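Local coordinates for endoglucanase (Clostridium thermocellum, PDB 2E4T), which hydrolyses internal beta-1,4-glucosidic bonds of cellulose and xyloglucan, this chain being the family 44 catalytic module of a larger multidomain enzyme, at residues Ala395-Asn398 against Tyr399-Ala402; Ala375-Leu378 against Gly379-Lys383; Arg302-Glu305 against Thr306-Arg310; Thr92-Asp95 against Lys96-Ser99. All coordinates share one frame; numbering follows the deposited sequence. Where two conformers were deposited one is given.

Interaction 1: residues Ala395-Asn398 against Tyr399-Ala402; sequences ASNN and YTEA. With ZN (zinc ion), chain B.
Ala395 and Glu401 reach the same zinc ion from the two ends of a short loop-to-helix turn. The metal takes the carbonyl oxygen Ala395 O at 2.0 Å and the carboxylate oxygen Glu401 OE1 at 1.9 Å, while the second oxygen, Glu401 OE2, stands at 2.7 Å from zinc, so the carboxylate is gripped very unequally; OE2 also accepts a hydrogen bond from outside the turn. Asp35, from elsewhere in the chain, supplies a third ligand. Shared binding to zinc probably offsets the repulsion between Ala395 O and Glu401 OE1, which lie 3.2 Å apart. A backbone carbonyl does the binding at Ala395, and the small methyl there brings little bulk beside the carboxylate. Glu401, with CG beside its own backbone N (chi1 -70°) and an extended chain beyond, is long enough to reach back to the metal from the first turn of helix 398-408. This is the start of the helix that follows barrel strand 388-391, with Asn397 as N-cap residue and centre of an inverse gamma turn. The Asn397 side chain does not cap: its ND2 donates to Asp394 O, and its CB lies 3.5 Å from Thr400 OG1, the two side chains running side by side. Its backbone carbonyl instead opens the helix, Glu401 N donating to Asn397 O at 2.9 Å. Ala402 N follows with a 3.0 Å bond to Asn398 O. Tyr399 turns its ring from this turn toward strand 474-480, where its OH is hydrogen-bonded to Asp480 O.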
# COMPACT_ATOMS: atom_id res chain seq x y z
N ALA A 395 13.54 7.69 -2.66
CA ALA A 395 14.59 6.81 -3.14
C ALA A 395 15.82 6.78 -2.24
O ALA A 395 16.76 6.01 -2.48
CB ALA A 395 14.97 7.21 -4.57
N SER A 396 15.84 7.61 -1.18
CA SER A 396 16.93 7.55 -0.22
C SER A 396 16.80 6.37 0.75
O SER A 396 17.72 6.09 1.53
CB SER A 396 17.06 8.84 0.58
OG SER A 396 16.01 8.98 1.52
N ASN A 397 15.66 5.68 0.72
CA ASN A 397 15.43 4.52 1.58
C ASN A 397 16.03 3.26 0.95
O ASN A 397 15.30 2.36 0.46
CB ASN A 397 13.93 4.36 1.84
CG ASN A 397 13.36 5.50 2.63
OD1 ASN A 397 13.55 5.55 3.83
ND2 ASN A 397 12.59 6.39 1.97
N ASN A 398 17.36 3.23 0.90
CA ASN A 398 18.06 2.18 0.13
C ASN A 398 17.81 0.78 0.68
O ASN A 398 17.76 -0.18 -0.09
CB ASN A 398 19.56 2.47 0.04
CG ASN A 398 20.22 2.67 1.38
OD1 ASN A 398 19.81 3.54 2.17
ND2 ASN A 398 21.30 1.92 1.66
N TYR A 399 17.76 0.64 2.02
CA TYR A 399 17.46 -0.68 2.59
C TYR A 399 16.00 -1.06 2.37
O TYR A 399 15.71 -2.24 2.11
CB TYR A 399 17.91 -0.79 4.04
CG TYR A 399 19.36 -1.14 4.17
CD1 TYR A 399 19.78 -2.44 3.99
CD2 TYR A 399 20.33 -0.17 4.47
CE1 TYR A 399 21.14 -2.80 4.12
CE2 TYR A 399 21.68 -0.50 4.60
CZ TYR A 399 22.08 -1.82 4.44
OH TYR A 399 23.42 -2.12 4.59
N THR A 400 15.05 -0.10 2.45
CA THR A 400 13.67 -0.45 2.11
C THR A 400 13.63 -0.97 0.67
O THR A 400 12.93 -1.96 0.35
CB THR A 400 12.77 0.79 2.23
OG1 THR A 400 13.03 1.45 3.46
CG2 THR A 400 11.32 0.44 2.05
N GLU A 401 14.35 -0.29 -0.23
CA GLU A 401 14.37 -0.69 -1.63
C GLU A 401 14.95 -2.08 -1.81
O GLU A 401 14.45 -2.88 -2.62
CB GLU A 401 15.17 0.35 -2.44
CG GLU A 401 14.42 1.66 -2.53
CD GLU A 401 15.28 2.80 -3.09
OE1 GLU A 401 16.54 2.82 -2.84
OE2 GLU A 401 14.73 3.72 -3.74
N ALA A 402 16.03 -2.41 -1.06
CA ALA A 402 16.59 -3.76 -1.10
C ALA A 402 15.52 -4.77 -0.64
O ALA A 402 15.44 -5.88 -1.18
CB ALA A 402 17.81 -3.85 -0.23
ZN ZN B . 17.35 4.43 -3.54

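Interaction 2: residues Ala375-Leu378 against Gly379-Lys383; sequences ADVL and GIFGK
Ala375-Leu378 and Gly379-Lys383 are successive turns of helix 368-384, the helix of a beta-alpha-beta crossover between parallel strands 354-360 and 388-391. Four backbone bonds of the i to i+4 kind join them, the shortest being Phe381 N to Val377 O at 2.8 Å with a nearly straight N-H angle of 170°. The side chains of Val377 and Phe381 run side by side, pointing the same way. With CG1 anti to the backbone N (chi1 168°), Val377 sends this methyl forward over a face of the Phe381 ring. It makes a CH-pi contact, 3.6 Å from Val377 CG1 to the ring centroid of Phe381, and a beta-branched residue suits the place because one methyl can serve the ring while the other points elsewhere. The ring also meets Tyr360 of strand 354-360 edge-to-face, tying the helix to the sheet. Leu378 turns toward helix 398-408, packing on Ile404 and Tyr407. On another side, in one of two modelled conformers, the buried Asp376 OD1 is satisfied by the hydroxyls of Tyr435 and Ser433 in the neighbouring beta domain. Over the aromatic face the methyl lies off-centre toward the rim, with Val377 CG1 3.4 Å from Phe381 CZ.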
# COMPACT_ATOMS: atom_id res chain seq x y z
N ALA A 375 11.27 -6.38 4.27
CA ALA A 375 11.13 -7.74 3.73
C ALA A 375 10.13 -8.54 4.55
O ALA A 375 9.38 -9.39 4.01
CB ALA A 375 12.51 -8.42 3.70
N ASP A 376 10.10 -8.33 5.88
CA ASP A 376 9.18 -9.07 6.74
C ASP A 376 7.73 -8.67 6.37
O ASP A 376 6.84 -9.54 6.19
CB ASP A 376 9.49 -8.74 8.20
CG ASP A 376 9.03 -9.79 9.18
OD1 ASP A 376 8.96 -10.98 8.81
OD2 ASP A 376 8.69 -9.38 10.34
N VAL A 377 7.47 -7.35 6.30
CA VAL A 377 6.15 -6.83 5.94
C VAL A 377 5.69 -7.41 4.61
O VAL A 377 4.51 -7.80 4.46
CB VAL A 377 6.21 -5.28 5.95
CG1 VAL A 377 4.97 -4.66 5.31
CG2 VAL A 377 6.39 -4.80 7.37
N LEU A 378 6.57 -7.40 3.59
CA LEU A 378 6.14 -7.94 2.29
C LEU A 378 5.81 -9.45 2.38
O LEU A 378 4.88 -9.93 1.70
CB LEU A 378 7.20 -7.68 1.25
CG LEU A 378 7.42 -6.22 0.94
CD1 LEU A 378 8.66 -6.09 0.00
CD2 LEU A 378 6.20 -5.56 0.33
N GLY A 379 6.58 -10.18 3.20
CA GLY A 379 6.28 -11.60 3.41
C GLY A 379 4.88 -11.77 4.04
O GLY A 379 4.09 -12.64 3.63
N ILE A 380 4.60 -10.94 5.05
CA ILE A 380 3.31 -10.96 5.73
C ILE A 380 2.18 -10.60 4.77
O ILE A 380 1.12 -11.26 4.76
CB ILE A 380 3.38 -9.99 6.95
CG1 ILE A 380 4.35 -10.54 8.00
CG2 ILE A 380 2.00 -9.72 7.52
CD1 ILE A 380 4.92 -9.46 8.90
N PHE A 381 2.34 -9.52 4.02
CA PHE A 381 1.30 -9.13 3.07
C PHE A 381 0.97 -10.29 2.15
O PHE A 381 -0.20 -10.56 1.83
CB PHE A 381 1.73 -7.93 2.25
CG PHE A 381 1.78 -6.59 2.99
CD1 PHE A 381 1.22 -6.41 4.25
CD2 PHE A 381 2.35 -5.51 2.37
CE1 PHE A 381 1.25 -5.15 4.89
CE2 PHE A 381 2.39 -4.25 3.02
CZ PHE A 381 1.82 -4.08 4.23
N GLY A 382 2.02 -10.97 1.67
CA GLY A 382 1.77 -12.08 0.73
C GLY A 382 1.06 -13.23 1.39
O GLY A 382 0.00 -13.64 0.84
N LYS A 383 1.56 -13.64 2.57
CA LYS A 383 1.08 -14.83 3.28
C LYS A 383 -0.35 -14.65 3.75
O LYS A 383 -1.14 -15.60 3.74
CB LYS A 383 2.01 -15.07 4.47
CG LYS A 383 1.65 -16.25 5.37
CD LYS A 383 2.76 -16.48 6.41
CE LYS A 383 2.43 -17.60 7.37
NZ LYS A 383 3.54 -17.82 8.30

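Interaction 3: residues Arg302-Glu305 against Thr306-Arg310; sequences RNIE and TNKAR
Asn303 swings CG opposite its backbone N (chi1 -174°), which carries the amide forward over the first turn of helix 304-312 to Thr306. The result is an N-cap: Asn303 OD1 accepts from Thr306 N at 3.0 Å, though the donor stands above the amide plane, 55° out of it. Asparagine suits this place because its short side chain can return to a backbone N-H of the first helical turn. Its other end is held as well, Asn303 ND2 donating to Gly291 O. At Thr306 a chi1 of -45° sets OG1 opposite the carbonyl carbon, and the two side chains cross at about a right angle, with Asn303 CG 2.9 Å from Thr306 OG1. That hydroxyl does not bond to the amide; its partners are Glu293 and the carbonyl of Gly290, so the helix start is fastened to the short strands 289-290 and 293-294, with Gly291 in the turn between them. Along the more exposed flank, the extended Lys308 passes its aliphatic part across Ile304, CE lying 3.7 Å from Ile304 CG2. Lys308 NZ comes to 4.3 Å from Glu305 OE2, a probably weakly favourable proximity of opposite charges, beyond salt-bridge distance. On the buried side Arg310 reaches Thr369 of helix 368-384 and the carbonyls of Ile295 and Tyr362, and Arg310 NH1 also donates 2.9 Å to Asn307 OD1, which lies in the guanidinium plane.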
# COMPACT_ATOMS: atom_id res chain seq x y z
N ARG A 302 20.81 5.49 15.28
CA ARG A 302 21.77 5.07 16.31
C ARG A 302 21.09 4.42 17.49
O ARG A 302 21.77 3.85 18.35
CB ARG A 302 22.58 6.25 16.83
CG ARG A 302 23.50 6.83 15.79
CD ARG A 302 23.03 8.07 15.16
NE ARG A 302 22.86 9.13 16.16
CZ ARG A 302 22.27 10.28 15.90
NH1 ARG A 302 21.79 10.52 14.68
NH2 ARG A 302 22.15 11.20 16.87
N ASN A 303 19.77 4.56 17.62
CA ASN A 303 19.07 4.12 18.82
C ASN A 303 18.74 2.63 18.64
O ASN A 303 17.80 2.23 17.91
CB ASN A 303 17.80 4.95 18.99
CG ASN A 303 17.09 4.64 20.29
OD1 ASN A 303 17.04 3.50 20.76
ND2 ASN A 303 16.53 5.70 20.90
N ILE A 304 19.59 1.80 19.25
CA ILE A 304 19.51 0.35 19.05
C ILE A 304 18.15 -0.17 19.52
O ILE A 304 17.60 -1.07 18.87
CB ILE A 304 20.66 -0.37 19.77
CG1 ILE A 304 22.00 0.17 19.28
CG2 ILE A 304 20.55 -1.86 19.63
CD1 ILE A 304 22.24 0.07 17.80
N GLU A 305 17.61 0.33 20.63
CA GLU A 305 16.30 -0.11 21.08
C GLU A 305 15.20 0.23 20.08
O GLU A 305 14.26 -0.57 19.87
CB GLU A 305 15.98 0.41 22.49
CG GLU A 305 16.83 -0.23 23.56
CD GLU A 305 16.40 -1.67 23.78
OE1 GLU A 305 15.16 -1.94 23.82
OE2 GLU A 305 17.28 -2.54 23.89
N THR A 306 15.29 1.39 19.44
CA THR A 306 14.32 1.69 18.36
C THR A 306 14.48 0.69 17.21
O THR A 306 13.49 0.21 16.65
CB THR A 306 14.44 3.12 17.84
OG1 THR A 306 14.57 4.04 18.92
CG2 THR A 306 13.28 3.50 16.94
N ASN A 307 15.75 0.45 16.83
CA ASN A 307 15.99 -0.49 15.72
C ASN A 307 15.45 -1.89 16.05
O ASN A 307 14.86 -2.56 15.17
CB ASN A 307 17.46 -0.56 15.43
CG ASN A 307 18.04 0.76 14.96
OD1 ASN A 307 17.31 1.65 14.46
ND2 ASN A 307 19.38 0.89 15.07
N LYS A 308 15.63 -2.34 17.31
CA LYS A 308 15.12 -3.65 17.72
C LYS A 308 13.58 -3.65 17.65
O LYS A 308 12.98 -4.65 17.23
CB LYS A 308 15.64 -4.02 19.09
CG LYS A 308 17.09 -4.40 19.06
CD LYS A 308 17.63 -4.70 20.45
CE LYS A 308 19.08 -5.21 20.35
NZ LYS A 308 19.65 -5.39 21.71
N ALA A 309 12.93 -2.56 18.09
CA ALA A 309 11.48 -2.50 18.03
C ALA A 309 11.01 -2.51 16.57
O ALA A 309 9.95 -3.06 16.26
CB ALA A 309 10.97 -1.24 18.74
N ARG A 310 11.77 -1.86 15.67
CA ARG A 310 11.40 -1.87 14.24
C ARG A 310 11.35 -3.29 13.71
O ARG A 310 10.48 -3.66 12.92
CB ARG A 310 12.37 -0.99 13.44
CG ARG A 310 12.01 -0.92 11.97
CD ARG A 310 12.91 0.02 11.18
NE ARG A 310 12.88 1.36 11.71
CZ ARG A 310 13.84 1.91 12.48
NH1 ARG A 310 15.02 1.29 12.67
NH2 ARG A 310 13.62 3.10 13.06

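Interaction 4: residues Thr92-Asp95 against Lys96-Ser99; sequences TFHD and KALS
His94 and Leu98, one turn apart on helix 88-99, make the main apolar contact. Leu98 CG sits over a face of the imidazole, 3.9 Å from the centroid of the His94 ring and 18° off its normal, a CH-pi contact. Both methyls lie on this same side of the ring, Leu98 CD1 at 3.6 Å from His94 NE2 and Leu98 CD2 at 3.7 Å from His94 CE1. Branched leucine fits because both methyls can spread across one flat face. A chi1 near 180° (-172°) swings the imidazole out along the helix toward Leu98, and hydrogen bonds to Thr105 OG1 through ND1 and Thr176 O through NE2 fix its rotation. A looser apolar pair is Thr92 CG2 with Lys96 CE, 4.3 Å apart.

Backbone bonds of the alpha-helical kind carry the rest, from Lys96, Ala97, Leu98 and Ser99 to the carbonyls four residues earlier; Leu98 N to His94 O is 2.8 Å. In the last turn the hydroxyl Ser99 OG donates to Lys96 O at 2.7 Å, giving a carbonyl near the helix end a side-chain partner.

Among charged groups, extended Lys96 carries its ammonium to Glu33 in a salt bridge and to Gly76 O, while Asp95 OD1 is hydrogen-bonded to Tyr169 OH. Helix 88-99 lies against the barrel sheet, Phe93 and Ala97 packing on strands 40-43 and 104-109, and Tyr169, at the end of helix 158-169, meets the His94 ring edge-to-face.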
# COMPACT_ATOMS: atom_id res chain seq x y z
N THR A 92 1.40 11.14 -17.59
CA THR A 92 2.84 10.96 -17.40
C THR A 92 3.10 9.88 -16.34
O THR A 92 3.97 9.01 -16.51
CB THR A 92 3.54 12.29 -17.00
OG1 THR A 92 3.33 13.23 -18.07
CG2 THR A 92 5.01 12.11 -16.77
N PHE A 93 2.32 9.92 -15.25
CA PHE A 93 2.51 8.96 -14.18
C PHE A 93 2.28 7.53 -14.69
O PHE A 93 3.10 6.61 -14.42
CB PHE A 93 1.49 9.30 -13.06
CG PHE A 93 1.66 8.48 -11.83
CD1 PHE A 93 2.41 8.97 -10.77
CD2 PHE A 93 1.03 7.23 -11.68
CE1 PHE A 93 2.58 8.18 -9.60
CE2 PHE A 93 1.17 6.47 -10.53
CZ PHE A 93 1.97 6.95 -9.50
N HIS A 94 1.19 7.31 -15.42
CA HIS A 94 0.91 5.99 -15.95
C HIS A 94 1.87 5.59 -17.06
O HIS A 94 2.31 4.43 -17.14
CB HIS A 94 -0.55 5.88 -16.37
CG HIS A 94 -0.96 4.49 -16.75
ND1 HIS A 94 -0.74 3.37 -15.93
CD2 HIS A 94 -1.63 4.06 -17.86
CE1 HIS A 94 -1.26 2.33 -16.56
NE2 HIS A 94 -1.81 2.71 -17.72
N ASP A 95 2.22 6.54 -17.93
CA ASP A 95 3.20 6.21 -18.99
C ASP A 95 4.52 5.75 -18.34
O ASP A 95 5.15 4.78 -18.84
CB ASP A 95 3.49 7.42 -19.87
CG ASP A 95 2.37 7.81 -20.80
OD1 ASP A 95 1.41 7.03 -20.98
OD2 ASP A 95 2.51 8.91 -21.42
N LYS A 96 4.96 6.44 -17.28
CA LYS A 96 6.20 6.02 -16.61
C LYS A 96 6.02 4.61 -16.04
O LYS A 96 6.92 3.74 -16.20
CB LYS A 96 6.57 6.99 -15.51
CG LYS A 96 7.25 8.28 -16.02
CD LYS A 96 7.55 9.22 -14.86
CE LYS A 96 8.54 10.29 -15.22
NZ LYS A 96 8.85 11.15 -14.03
N ALA A 97 4.90 4.34 -15.37
CA ALA A 97 4.66 3.00 -14.80
C ALA A 97 4.69 1.94 -15.90
O ALA A 97 5.36 0.89 -15.75
CB ALA A 97 3.32 2.99 -14.07
N LEU A 98 3.98 2.17 -17.02
CA LEU A 98 3.99 1.21 -18.12
C LEU A 98 5.43 1.01 -18.63
O LEU A 98 5.83 -0.14 -18.96
CB LEU A 98 3.09 1.69 -19.25
CG LEU A 98 1.59 1.72 -18.97
CD1 LEU A 98 0.88 2.37 -20.15
CD2 LEU A 98 1.05 0.34 -18.66
N SER A 99 6.20 2.09 -18.73
CA SER A 99 7.57 1.97 -19.26
C SER A 99 8.47 1.15 -18.36
O SER A 99 9.49 0.64 -18.84
CB SER A 99 8.16 3.37 -19.46
OG SER A 99 8.68 3.94 -18.28

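In the fold
Along the chain the order is interaction 4, 3, 2, 1. All four are local contacts on helices, or their starts, of the TIM-like barrel module. Interaction 4, on helix 88-99, has its centre about 21, 26 and 37 Å from those of interactions 1, 2 and 3, and its nearest atoms about 12, 16 and 24 Å away, against 6 to 8 Å among the other three. Interactions 1 and 2, about 17 Å apart between centres, lie on the helices before and after strand 388-391 in the chain. Helices 368-384 and 398-408 also touch the nine-stranded mixed sheet, so interactions 1 and 2 lie where barrel and beta domain join, with zinc bound at interaction 1.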